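PDB 4EUO: ABC transporter, substrate binding protein (Polyamine) from Agrobacterium tumefaciens, which binds gamma-aminobutyric acid as the periplasmic, substrate-binding component of an ABC transporter and probably delivers it for uptake. Local coordinates for residues 16-27 / 246-256; 68-78 / 90-98. All blocks are in the same frame, centred on the assembly; numbering follows the deposited sequence.

Interaction 1 (16-27 / 246-256)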
loop_
_atom_site.group_PDB
_atom_site.type_symbol
_atom_site.label_atom_id
_atom_site.label_comp_id
_atom_site.label_asym_id
_atom_site.label_seq_id
_atom_site.Cartn_x
_atom_site.Cartn_y
_atom_site.Cartn_z
ATOM N N GLN A 16 4.984 -12.029 1.668
ATOM C CA GLN A 16 6.130 -11.712 0.820
ATOM C C GLN A 16 7.316 -12.636 1.161
ATOM O O GLN A 16 8.041 -13.058 0.254
ATOM C CB GLN A 16 6.522 -10.249 0.953
ATOM C CG GLN A 16 5.458 -9.305 0.357
ATOM C CD GLN A 16 5.794 -7.870 0.669
ATOM O OE1 GLN A 16 5.990 -7.529 1.837
ATOM N NE2 GLN A 16 5.826 -7.005 -0.351
ATOM N N LYS A 17 7.495 -12.947 2.440
ATOM C CA LYS A 17 8.555 -13.869 2.877
ATOM C C LYS A 17 8.331 -15.243 2.251
ATOM O O LYS A 17 9.261 -15.774 1.627
ATOM C CB LYS A 17 8.557 -13.961 4.394
ATOM C CG LYS A 17 9.569 -14.992 4.925
ATOM C CD LYS A 17 9.450 -15.101 6.425
ATOM C CE LYS A 17 10.278 -16.235 7.011
ATOM N NZ LYS A 17 10.234 -16.229 8.499
ATOM N N ALA A 18 7.107 -15.780 2.306
ATOM C CA ALA A 18 6.825 -17.084 1.719
ATOM C C ALA A 18 7.026 -17.072 0.214
ATOM O O ALA A 18 7.554 -18.040 -0.345
ATOM C CB ALA A 18 5.390 -17.489 2.034
ATOM N N ALA A 19 6.583 -16.003 -0.474
ATOM C CA ALA A 19 6.666 -15.948 -1.933
ATOM C C ALA A 19 8.051 -15.707 -2.499
ATOM O O ALA A 19 8.321 -16.111 -3.631
ATOM C CB ALA A 19 5.710 -14.895 -2.475
ATOM N N TRP A 20 8.924 -14.980 -1.765
ATOM C CA TRP A 20 10.213 -14.516 -2.290
ATOM C C TRP A 20 11.457 -15.037 -1.617
ATOM O O TRP A 20 12.488 -15.152 -2.283
ATOM C CB TRP A 20 10.229 -12.963 -2.251
ATOM C CG TRP A 20 9.136 -12.298 -3.048
ATOM C CD1 TRP A 20 8.362 -12.866 -4.031
ATOM C CD2 TRP A 20 8.713 -10.927 -2.948
ATOM N NE1 TRP A 20 7.476 -11.939 -4.534
ATOM C CE2 TRP A 20 7.687 -10.730 -3.901
ATOM C CE3 TRP A 20 9.100 -9.838 -2.137
ATOM C CZ2 TRP A 20 7.047 -9.498 -4.070
ATOM C CZ3 TRP A 20 8.483 -8.616 -2.331
ATOM C CH2 TRP A 20 7.454 -8.459 -3.266
ATOM N N ALA A 21 11.447 -15.212 -0.291
ATOM C CA ALA A 21 12.687 -15.511 0.421
ATOM C C ALA A 21 13.418 -16.764 0.061
ATOM O O ALA A 21 14.611 -16.681 -0.253
ATOM C CB ALA A 21 12.502 -15.390 1.920
ATOM N N GLU A 22 12.718 -17.910 -0.028
ATOM C CA GLU A 22 13.396 -19.145 -0.422
ATOM C C GLU A 22 13.812 -19.144 -1.863
ATOM O O GLU A 22 14.891 -19.658 -2.179
ATOM C CB GLU A 22 12.587 -20.368 -0.090
ATOM C CG GLU A 22 12.774 -20.728 1.366
ATOM C CD GLU A 22 12.155 -22.042 1.781
ATOM O OE1 GLU A 22 12.816 -22.789 2.534
ATOM O OE2 GLU A 22 11.024 -22.337 1.341
ATOM N N LYS A 23 13.002 -18.560 -2.754
ATOM C CA LYS A 23 13.365 -18.472 -4.164
ATOM C C LYS A 23 14.709 -17.747 -4.291
ATOM O O LYS A 23 15.578 -18.208 -5.040
ATOM C CB LYS A 23 12.291 -17.703 -4.959
ATOM C CG LYS A 23 11.074 -18.528 -5.369
ATOM C CD LYS A 23 10.069 -17.651 -6.138
ATOM C CE LYS A 23 8.738 -18.312 -6.401
ATOM N NZ LYS A 23 7.920 -18.493 -5.138
ATOM N N PHE A 24 14.910 -16.656 -3.528
ATOM C CA PHE A 24 16.153 -15.886 -3.572
ATOM C C PHE A 24 17.325 -16.703 -3.038
ATOM O O PHE A 24 18.402 -16.688 -3.645
ATOM C CB PHE A 24 16.026 -14.569 -2.788
ATOM C CG PHE A 24 17.203 -13.653 -2.989
ATOM C CD1 PHE A 24 17.491 -13.128 -4.242
ATOM C CD2 PHE A 24 18.065 -13.362 -1.941
ATOM C CE1 PHE A 24 18.576 -12.252 -4.418
ATOM C CE2 PHE A 24 19.119 -12.467 -2.115
ATOM C CZ PHE A 24 19.370 -11.928 -3.354
ATOM N N MET A 25 17.100 -17.441 -1.946
ATOM C CA MET A 25 18.105 -18.253 -1.242
ATOM C C MET A 25 18.607 -19.364 -2.128
ATOM O O MET A 25 19.808 -19.624 -2.157
ATOM C CB MET A 25 17.505 -18.856 0.038
ATOM C CG MET A 25 17.214 -17.855 1.123
ATOM S SD MET A 25 15.961 -18.514 2.256
ATOM C CE MET A 25 15.692 -17.097 3.287
ATOM N N VAL A 26 17.686 -20.006 -2.857
ATOM C CA VAL A 26 17.969 -21.097 -3.777
ATOM C C VAL A 26 18.781 -20.592 -4.977
ATOM O O VAL A 26 19.805 -21.185 -5.306
ATOM C CB VAL A 26 16.663 -21.850 -4.156
ATOM C CG1 VAL A 26 16.855 -22.764 -5.367
ATOM C CG2 VAL A 26 16.144 -22.651 -2.963
ATOM N N GLU A 27 18.356 -19.478 -5.575
ATOM C CA GLU A 27 18.989 -18.863 -6.735
ATOM C C GLU A 27 20.401 -18.288 -6.471
ATOM O O GLU A 27 21.273 -18.421 -7.332
ATOM C CB GLU A 27 18.049 -17.790 -7.304
ATOM C CG GLU A 27 18.479 -17.169 -8.620
ATOM C CD GLU A 27 17.932 -15.769 -8.787
ATOM O OE1 GLU A 27 18.643 -14.809 -8.414
ATOM O OE2 GLU A 27 16.767 -15.634 -9.224
ATOM N N LEU A 246 14.372 -10.847 -8.681
ATOM C CA LEU A 246 13.665 -12.044 -8.312
ATOM C C LEU A 246 12.219 -11.722 -7.862
ATOM O O LEU A 246 11.260 -12.323 -8.345
ATOM C CB LEU A 246 14.455 -12.794 -7.220
ATOM C CG LEU A 246 13.866 -14.109 -6.671
ATOM C CD1 LEU A 246 12.736 -13.885 -5.639
ATOM C CD2 LEU A 246 13.470 -15.102 -7.771
ATOM N N ALA A 247 12.078 -10.783 -6.916
ATOM C CA ALA A 247 10.759 -10.465 -6.348
ATOM C C ALA A 247 9.745 -9.987 -7.389
ATOM O O ALA A 247 8.527 -10.161 -7.201
ATOM C CB ALA A 247 10.931 -9.393 -5.284
ATOM N N THR A 248 10.251 -9.357 -8.447
ATOM C CA THR A 248 9.403 -8.816 -9.507
ATOM C C THR A 248 9.274 -9.733 -10.718
ATOM O O THR A 248 8.593 -9.362 -11.688
ATOM C CB THR A 248 9.805 -7.413 -9.915
ATOM O OG1 THR A 248 11.115 -7.443 -10.493
ATOM C CG2 THR A 248 9.764 -6.426 -8.753
ATOM N N SER A 249 9.873 -10.946 -10.636
ATOM C CA SER A 249 9.734 -11.917 -11.725
ATOM C C SER A 249 8.320 -12.545 -11.687
ATOM O O SER A 249 7.584 -12.444 -10.702
ATOM C CB SER A 249 10.845 -12.959 -11.667
ATOM O OG SER A 249 10.777 -13.740 -10.495
ATOM N N ALA A 250 7.918 -13.190 -12.792
ATOM C CA ALA A 250 6.555 -13.636 -12.980
ATOM C C ALA A 250 6.021 -14.576 -11.948
ATOM O O ALA A 250 4.948 -14.320 -11.401
ATOM C CB ALA A 250 6.374 -14.230 -14.377
ATOM N N GLN A 251 6.745 -15.676 -11.689
ATOM C CA GLN A 251 6.253 -16.640 -10.711
ATOM C C GLN A 251 6.229 -16.058 -9.298
ATOM O O GLN A 251 5.258 -16.271 -8.580
ATOM C CB GLN A 251 7.054 -17.967 -10.751
ATOM C CG GLN A 251 6.375 -19.113 -10.001
ATOM C CD GLN A 251 5.049 -19.545 -10.577
ATOM O OE1 GLN A 251 4.952 -20.009 -11.724
ATOM N NE2 GLN A 251 4.007 -19.448 -9.775
ATOM N N ALA A 252 7.299 -15.343 -8.909
ATOM C CA ALA A 252 7.403 -14.695 -7.600
ATOM C C ALA A 252 6.239 -13.708 -7.405
ATOM O O ALA A 252 5.645 -13.692 -6.324
ATOM C CB ALA A 252 8.734 -13.981 -7.481
ATOM N N GLN A 253 5.875 -12.957 -8.457
ATOM C CA GLN A 253 4.764 -12.008 -8.347
ATOM C C GLN A 253 3.414 -12.739 -8.266
ATOM O O GLN A 253 2.505 -12.350 -7.504
ATOM C CB GLN A 253 4.787 -11.046 -9.516
ATOM C CG GLN A 253 5.799 -9.928 -9.329
ATOM C CD GLN A 253 5.262 -8.891 -8.359
ATOM O OE1 GLN A 253 4.121 -8.457 -8.506
ATOM N NE2 GLN A 253 6.066 -8.478 -7.359
ATOM N N ALA A 254 3.251 -13.814 -9.072
ATOM C CA ALA A 254 2.014 -14.580 -8.999
ATOM C C ALA A 254 1.881 -15.183 -7.596
ATOM O O ALA A 254 0.796 -15.189 -7.044
ATOM C CB ALA A 254 2.042 -15.704 -10.051
ATOM N N ASP A 255 2.976 -15.691 -7.016
ATOM C CA ASP A 255 2.897 -16.280 -5.677
ATOM C C ASP A 255 2.590 -15.248 -4.608
ATOM O O ASP A 255 1.783 -15.526 -3.729
ATOM C CB ASP A 255 4.186 -17.058 -5.346
ATOM C CG ASP A 255 4.405 -18.292 -6.238
ATOM O OD1 ASP A 255 3.466 -18.670 -6.977
ATOM O OD2 ASP A 255 5.529 -18.786 -6.266
ATOM N N MET A 256 3.138 -14.037 -4.730
ATOM C CA MET A 256 2.835 -12.953 -3.785
ATOM C C MET A 256 1.333 -12.634 -3.904
ATOM O O MET A 256 0.632 -12.487 -2.903
ATOM C CB MET A 256 3.703 -11.746 -4.148
ATOM C CG MET A 256 3.402 -10.465 -3.346
ATOM S SD MET A 256 1.958 -9.545 -3.971
ATOM C CE MET A 256 2.448 -9.237 -5.674
#
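Trp-20 of helix 10-28 lies against Ala-247, at the end of helix 237-247, and against the first turns of helix 250-260. Ala-247 CB sits over the centre of the six-membered ring of Trp-20, 3.6 Å from its centroid, in a CH-pi contact. Gln-16 CB lies over the opposite face of the indole. At the ring edge Trp-20 NE1 gives a weak hydrogen bond to Ala-252 O, 3.1 Å long and bent to 145° at the hydrogen. Met-256 CB and Gln-253 NE2 approach the indole obliquely, and Met-256 CG touches CZ2. Gln-253 NE2 also bonds to Ala-247 O within its own segment; its OE1 accepts from Val-265 N.

Leu-246 enters a hollow formed by Trp-20, Lys-23, Phe-24 and Glu-27. Leu-246 CD1 is 3.6 Å from Trp-20 O, and Leu-246 CD2 is 3.6 Å from Glu-27 OE2.

The aliphatic part of Lys-23 passes Ala-252. A bend at the last torsion (chi4 70°) turns Lys-23 NZ to Asp-255 OD2, a salt bridge of 2.7 Å that uses the anti lone pair. Lys-23 NZ also donates to Ala-19 O at 2.8 Å. Gln-251 NE2 holds Asp-255 OD1 at 3.0 Å.

The axes of helix segments 16-27 and 250-256 run nearly antiparallel, at 154°. The packing is knobs-into-holes: Trp-20 and Lys-23 fill holes formed across the junction of helices 237-247 and 250-260, and Leu-246 is a knob in the reverse direction.

Interaction 2 (68-78 / 90-98)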
loop_
_atom_site.group_PDB
_atom_site.type_symbol
_atom_site.label_atom_id
_atom_site.label_comp_id
_atom_site.label_asym_id
_atom_site.label_seq_id
_atom_site.Cartn_x
_atom_site.Cartn_y
_atom_site.Cartn_z
ATOM N N GLY A 68 14.463 9.381 -4.666
ATOM C CA GLY A 68 15.749 9.327 -5.394
ATOM C C GLY A 68 16.502 10.648 -5.502
ATOM O O GLY A 68 17.631 10.778 -4.989
ATOM N N PRO A 69 15.820 11.700 -6.018
ATOM C CA PRO A 69 16.443 13.040 -6.099
ATOM C C PRO A 69 16.862 13.630 -4.757
ATOM O O PRO A 69 17.711 14.519 -4.726
ATOM C CB PRO A 69 15.340 13.898 -6.745
ATOM C CG PRO A 69 14.530 12.940 -7.527
ATOM C CD PRO A 69 14.492 11.695 -6.668
ATOM N N LYS A 70 16.277 13.139 -3.644
ATOM C CA LYS A 70 16.610 13.585 -2.290
ATOM C C LYS A 70 17.897 12.923 -1.769
ATOM O O LYS A 70 18.362 13.258 -0.675
ATOM C CB LYS A 70 15.434 13.306 -1.331
ATOM C CG LYS A 70 14.302 14.291 -1.511
ATOM C CD LYS A 70 13.222 14.093 -0.462
ATOM C CE LYS A 70 12.133 15.102 -0.638
ATOM N NZ LYS A 70 11.128 14.971 0.445
ATOM N N GLY A 71 18.433 11.977 -2.541
ATOM C CA GLY A 71 19.653 11.264 -2.178
ATOM C C GLY A 71 19.422 10.102 -1.231
ATOM O O GLY A 71 20.349 9.667 -0.549
ATOM N N LEU A 72 18.165 9.588 -1.156
ATOM C CA LEU A 72 17.857 8.516 -0.218
ATOM C C LEU A 72 18.062 7.124 -0.751
ATOM O O LEU A 72 18.148 6.182 0.038
ATOM C CB LEU A 72 16.401 8.677 0.259
ATOM C CG LEU A 72 16.144 9.916 1.125
ATOM C CD1 LEU A 72 14.657 10.307 1.099
ATOM C CD2 LEU A 72 16.598 9.689 2.554
ATOM N N LEU A 73 18.099 6.977 -2.082
ATOM C CA LEU A 73 18.084 5.708 -2.767
ATOM C C LEU A 73 19.208 5.470 -3.739
ATOM O O LEU A 73 19.629 6.411 -4.414
ATOM C CB LEU A 73 16.739 5.547 -3.554
ATOM C CG LEU A 73 15.452 5.750 -2.726
ATOM C CD1 LEU A 73 14.209 5.577 -3.634
ATOM C CD2 LEU A 73 15.369 4.762 -1.544
ATOM N N GLU A 74 19.567 4.207 -3.923
ATOM C CA GLU A 74 20.490 3.836 -4.978
ATOM C C GLU A 74 19.707 3.818 -6.266
ATOM O O GLU A 74 18.535 3.384 -6.296
ATOM C CB GLU A 74 20.982 2.410 -4.763
ATOM C CG GLU A 74 21.874 2.216 -3.542
ATOM C CD GLU A 74 23.251 2.852 -3.584
ATOM O OE1 GLU A 74 23.668 3.348 -4.655
ATOM O OE2 GLU A 74 23.889 2.895 -2.508
ATOM N N LYS A 75 20.364 4.216 -7.381
ATOM C CA LYS A 75 19.738 4.060 -8.677
ATOM C C LYS A 75 19.695 2.560 -8.904
ATOM O O LYS A 75 20.641 1.831 -8.549
ATOM C CB LYS A 75 20.586 4.732 -9.778
ATOM C CG LYS A 75 20.313 6.219 -9.897
ATOM C CD LYS A 75 21.048 6.851 -11.073
ATOM C CE LYS A 75 20.845 8.345 -11.153
ATOM N NZ LYS A 75 19.519 8.696 -11.728
ATOM N N LEU A 76 18.586 2.054 -9.446
ATOM C CA LEU A 76 18.506 0.618 -9.671
ATOM C C LEU A 76 19.370 0.186 -10.870
ATOM O O LEU A 76 19.528 0.947 -11.832
ATOM C CB LEU A 76 17.054 0.143 -9.875
ATOM C CG LEU A 76 16.112 0.292 -8.666
ATOM C CD1 LEU A 76 14.813 -0.435 -8.946
ATOM C CD2 LEU A 76 16.719 -0.254 -7.364
ATOM N N ASP A 77 19.876 -1.037 -10.811
ATOM C CA ASP A 77 20.716 -1.569 -11.900
ATOM C C ASP A 77 19.796 -2.289 -12.883
ATOM O O ASP A 77 19.425 -3.446 -12.668
ATOM C CB ASP A 77 21.786 -2.524 -11.353
ATOM C CG ASP A 77 22.773 -3.017 -12.395
ATOM O OD1 ASP A 77 22.518 -2.804 -13.602
ATOM O OD2 ASP A 77 23.775 -3.652 -12.004
ATOM N N PHE A 78 19.422 -1.591 -13.966
ATOM C CA PHE A 78 18.562 -2.171 -14.987
ATOM C C PHE A 78 19.280 -3.110 -15.977
ATOM O O PHE A 78 18.645 -3.634 -16.892
ATOM C CB PHE A 78 17.678 -1.129 -15.665
ATOM C CG PHE A 78 16.614 -0.592 -14.734
ATOM C CD1 PHE A 78 15.499 -1.357 -14.417
ATOM C CD2 PHE A 78 16.726 0.679 -14.188
ATOM C CE1 PHE A 78 14.513 -0.861 -13.549
ATOM C CE2 PHE A 78 15.732 1.183 -13.337
ATOM C CZ PHE A 78 14.629 0.410 -13.038
ATOM N N PHE A 90 5.029 2.005 -12.715
ATOM C CA PHE A 90 5.752 2.105 -11.456
ATOM C C PHE A 90 7.254 1.947 -11.537
ATOM O O PHE A 90 7.905 1.699 -10.517
ATOM C CB PHE A 90 5.136 1.107 -10.457
ATOM C CG PHE A 90 3.627 1.095 -10.478
ATOM C CD1 PHE A 90 2.906 2.261 -10.240
ATOM C CD2 PHE A 90 2.936 -0.060 -10.802
ATOM C CE1 PHE A 90 1.498 2.261 -10.333
ATOM C CE2 PHE A 90 1.542 -0.058 -10.886
ATOM C CZ PHE A 90 0.845 1.102 -10.669
ATOM N N VAL A 91 7.828 2.084 -12.732
ATOM C CA VAL A 91 9.278 1.992 -12.940
ATOM C C VAL A 91 9.844 3.397 -13.021
ATOM O O VAL A 91 9.350 4.237 -13.761
ATOM C CB VAL A 91 9.587 1.176 -14.235
ATOM C CG1 VAL A 91 11.075 1.226 -14.587
ATOM C CG2 VAL A 91 9.114 -0.261 -14.101
ATOM N N THR A 92 10.850 3.677 -12.171
ATOM C CA THR A 92 11.614 4.918 -12.191
ATOM C C THR A 92 13.099 4.522 -12.163
ATOM O O THR A 92 13.426 3.355 -12.011
ATOM C CB THR A 92 11.288 5.850 -11.011
ATOM O OG1 THR A 92 11.965 5.386 -9.834
ATOM C CG2 THR A 92 9.789 6.035 -10.760
ATOM N N ASP A 93 13.997 5.522 -12.198
ATOM C CA ASP A 93 15.438 5.214 -12.090
ATOM C C ASP A 93 15.803 4.607 -10.727
ATOM O O ASP A 93 16.870 3.981 -10.584
ATOM C CB ASP A 93 16.252 6.507 -12.252
ATOM C CG ASP A 93 16.356 7.014 -13.683
ATOM O OD1 ASP A 93 15.864 6.319 -14.598
ATOM O OD2 ASP A 93 16.897 8.118 -13.876
ATOM N N TYR A 94 14.925 4.807 -9.716
ATOM C CA TYR A 94 15.183 4.362 -8.345
ATOM C C TYR A 94 14.210 3.304 -7.821
ATOM O O TYR A 94 14.291 2.947 -6.641
ATOM C CB TYR A 94 15.112 5.569 -7.403
ATOM C CG TYR A 94 16.118 6.648 -7.732
ATOM C CD1 TYR A 94 17.396 6.628 -7.176
ATOM C CD2 TYR A 94 15.794 7.694 -8.594
ATOM C CE1 TYR A 94 18.323 7.636 -7.449
ATOM C CE2 TYR A 94 16.724 8.697 -8.897
ATOM C CZ TYR A 94 17.978 8.669 -8.302
ATOM O OH TYR A 94 18.914 9.644 -8.567
ATOM N N SER A 95 13.257 2.851 -8.629
ATOM C CA SER A 95 12.219 1.972 -8.088
ATOM C C SER A 95 11.510 1.174 -9.151
ATOM O O SER A 95 11.499 1.557 -10.332
ATOM C CB SER A 95 11.173 2.837 -7.368
ATOM O OG SER A 95 10.510 3.721 -8.273
ATOM N N VAL A 96 10.911 0.073 -8.744
ATOM C CA VAL A 96 10.012 -0.704 -9.570
ATOM C C VAL A 96 8.825 -1.073 -8.679
ATOM O O VAL A 96 8.933 -1.062 -7.437
ATOM C CB VAL A 96 10.651 -1.959 -10.184
ATOM C CG1 VAL A 96 11.768 -1.579 -11.176
ATOM C CG2 VAL A 96 11.154 -2.909 -9.115
ATOM N N GLY A 97 7.724 -1.460 -9.290
ATOM C CA GLY A 97 6.569 -1.858 -8.501
ATOM C C GLY A 97 6.783 -3.135 -7.714
ATOM O O GLY A 97 7.502 -4.033 -8.148
ATOM N N SER A 98 6.167 -3.214 -6.534
ATOM C CA SER A 98 6.166 -4.358 -5.640
ATOM C C SER A 98 4.832 -5.109 -5.745
ATOM O O SER A 98 4.798 -6.340 -5.841
ATOM C CB SER A 98 6.387 -3.886 -4.202
ATOM O OG SER A 98 6.389 -5.023 -3.346
HETATM O O HOH W 1 16.361 2.414 -4.951
HETATM O O HOH W 2 18.640 3.270 -12.653
#
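Gly-68, in the turn that ends helix 61-67 in a Schellman motif, meets Tyr-94, in the ST turn of Thr-92 that leads toward strand 96-107. In that ST turn Thr-92 OG1 accepts from Tyr-94 N at 3.0 Å.

Tyr-94 is the residue most covered. Gly-68 CA lies over the centre of the Tyr-94 ring, 3.4 Å from the centroid and 4° off the normal, a close CH-pi contact. With no side chain at Gly-68, the ring rests directly on the main chain. Leu-73 O meets the ring at its edge, and Leu-73 CB packs on CD1. Lys-75 CG approaches CE1 obliquely. The lysine is then bent at its last torsion (chi4 -78°), which brings NZ to two partners. Lys-75 NZ makes a weak hydrogen bond to Tyr-94 OH and a long salt bridge of 3.4 Å to Asp-93 OD2.

Between the main chains, Leu-76 N donates to Asp-93 O at 2.8 Å. A water also donates to Asp-93 O and joins it to Leu-76 O. A second water joins Glu-74 O and Tyr-94 O.

Leu-76 CD1 packs 3.6 Å from Ser-95 CA and touches Val-96 CG1. Met-241 and Ile-244 of helix 237-247 also touch Leu-76. The Phe-78 ring presents its edge to Val-96 CG1, 3.7 Å from Phe-78 CE1, and to Thr-92 O, 3.3 Å from Phe-78 CZ. Lys-83 makes a cation-pi contact with this ring.

The loop between helix 61-67 and strand 96-107 thus turns back on itself. The CH-pi contact of Tyr-94 with Gly-68 and the backbone bond from Leu-76 to Asp-93 hold together the two ends of this helix-to-strand connection.

Overall arrangement
The centres of the two interactions are about 20 Å apart. Along the chain, both segments of interaction 2 fall between the two segments of interaction 1, which are 219 residues apart. The interactions touch where strand 96-107 begins. Gln-253 NE2 probably hydrogen-bonds to Ser-98 O at 2.9 Å, and Trp-20 CH2 packs on Ser-98 OG at 3.6 Å. Helix 237-247 is shared too: its end forms part of interaction 1, and the same helix also borders interaction 2. Strand 96-107 continues to Phe-99 and Tyr-101 of the ligand pocket. The side chain of Gln-16 in interaction 1 lies about 6 Å from the bound gamma-amino-butanoic acid, and that of Ser-95 in interaction 2 about 13 Å.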